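Local coordinates for short-chain-enoyl-CoA hydratase (Clostridium acetobutylicum, PDB 5Z7R) that catalyses the reversible hydration of crotonyl-CoA, also accepting hexenoyl-CoA but not longer-chain analogues, in butanoate metabolism, at the interface of chains A and B. Residues are numbered along the deposited sequence; one frame, centred on the assembly and turned at random. Chains: chain A/B, Short-chain-enoyl-CoA hydratase.

The interface of chains A and B. Residues chain A 74-76; chain B 234-235, 237-238.
B:Phe237 and A:Thr76 bury most of the surface in this small subunit-subunit patch, each lying against backbone of the other chain. B:Phe237 follows the end of helix 222-236 and sits over the loop that leads into A helix 76-95. Its CB lies against the carbonyl O of A:Met74, at 3.5 Å, and the carbonyl carbon of A:Asn75. With CG anti to its own carbonyl carbon (chi1 -72°), the ring is carried toward A:Met74, and its CD2 comes 3.8 Å from A:Met74 CB. That CB makes the close contact; SD runs on alongside the ring at a looser distance, and the bend at chi3 sends only the terminal methyl CE away. A:Asn75 contributes backbone, while its amide group points off from B:Phe237. Within chain B, the carbonyl O of B:Gly234 lies at the edge of the phenyl ring, in its plane.

A:Thr76, the first residue of its helix, splits its two branches between neighbouring parts of chain B. The methyl CG2, anti to the backbone N, reaches the last turn of helix 222-236 and stops 3.6 Å from B:Gly234 O. The hydroxyl OG1 faces B:Ser238 CB instead, in a contact too short to carry weight. No direct polar bond crosses the patch; a water bridges to the carbonyl O of B:Phe237 and is only weakly placed for A:Thr76 N. The oxygen of this water lies 3.1 Å from A:Thr76 OG1. Described as a homotetramer, the protein has six copies in the deposited assembly, the hexamer typical of the family; the A-B interface is not an exact two-fold, and this patch alone does not settle the oligomer. Its centre is about 35 Å from the active-site residue B:Glu114. B:Ser238 turns its hydroxyl back into its own chain, where OG donates a 2.7 Å hydrogen bond to B:Glu235 O, in the plane of the carbonyl, with a C=O...OG angle of 157°.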
loop_
_atom_site.group_PDB
_atom_site.type_symbol
_atom_site.label_atom_id
_atom_site.label_comp_id
_atom_site.label_asym_id
_atom_site.label_seq_id
_atom_site.Cartn_x
_atom_site.Cartn_y
_atom_site.Cartn_z
ATOM N N MET A 74 -13.861 9.714 -30.135
ATOM C CA MET A 74 -13.439 8.494 -29.464
ATOM C C MET A 74 -14.559 7.894 -28.640
ATOM O O MET A 74 -15.454 8.592 -28.145
ATOM C CB MET A 74 -12.278 8.768 -28.551
ATOM C CG MET A 74 -10.964 9.037 -29.252
ATOM S SD MET A 74 -9.682 9.301 -28.011
ATOM C CE MET A 74 -8.262 8.664 -28.886
ATOM N N ASN A 75 -14.544 6.587 -28.530
ATOM C CA ASN A 75 -15.507 5.947 -27.664
ATOM C C ASN A 75 -14.784 5.402 -26.436
ATOM O O ASN A 75 -13.558 5.507 -26.330
ATOM C CB ASN A 75 -16.286 4.854 -28.415
ATOM C CG ASN A 75 -15.441 3.614 -28.707
ATOM O OD1 ASN A 75 -14.285 3.492 -28.292
ATOM N ND2 ASN A 75 -16.035 2.674 -29.415
ATOM N N THR A 76 -15.565 4.784 -25.556
ATOM C CA THR A 76 -15.110 4.321 -24.261
ATOM C C THR A 76 -13.800 3.569 -24.346
ATOM O O THR A 76 -12.842 3.933 -23.668
ATOM C CB THR A 76 -16.214 3.494 -23.601
ATOM O OG1 THR A 76 -17.375 4.315 -23.485
ATOM C CG2 THR A 76 -15.850 3.020 -22.226
ATOM N N GLY B 234 -11.891 6.531 -19.892
ATOM C CA GLY B 234 -12.729 5.794 -20.858
ATOM C C GLY B 234 -14.238 6.003 -20.688
ATOM O O GLY B 234 -14.942 6.459 -21.604
ATOM N N GLU B 235 -14.742 5.704 -19.502
ATOM C CA GLU B 235 -16.157 5.864 -19.254
ATOM C C GLU B 235 -16.724 7.180 -19.782
ATOM O O GLU B 235 -17.851 7.200 -20.258
ATOM C CB GLU B 235 -16.486 5.712 -17.764
ATOM C CG GLU B 235 -16.273 4.288 -17.288
ATOM C CD GLU B 235 -16.284 4.116 -15.781
ATOM O OE1 GLU B 235 -17.330 3.674 -15.256
ATOM O OE2 GLU B 235 -15.236 4.375 -15.142
ATOM N N PHE B 237 -16.135 8.923 -22.421
ATOM C CA PHE B 237 -16.382 8.997 -23.859
ATOM C C PHE B 237 -17.641 8.244 -24.263
ATOM O O PHE B 237 -17.898 8.066 -25.450
ATOM C CB PHE B 237 -15.172 8.504 -24.642
ATOM C CG PHE B 237 -14.010 9.460 -24.589
ATOM C CD1 PHE B 237 -13.074 9.391 -23.559
ATOM C CD2 PHE B 237 -13.890 10.478 -25.535
ATOM C CE1 PHE B 237 -12.041 10.306 -23.481
ATOM C CE2 PHE B 237 -12.840 11.392 -25.469
ATOM C CZ PHE B 237 -11.911 11.306 -24.437
ATOM N N SER B 238 -18.441 7.824 -23.283
ATOM C CA SER B 238 -19.671 7.125 -23.569
ATOM C C SER B 238 -20.838 8.041 -23.312
ATOM O O SER B 238 -21.985 7.613 -23.376
ATOM C CB SER B 238 -19.780 5.869 -22.697
ATOM O OG SER B 238 -20.148 6.189 -21.365
HETATM O O HOH W 1 -18.809 4.981 -26.138
#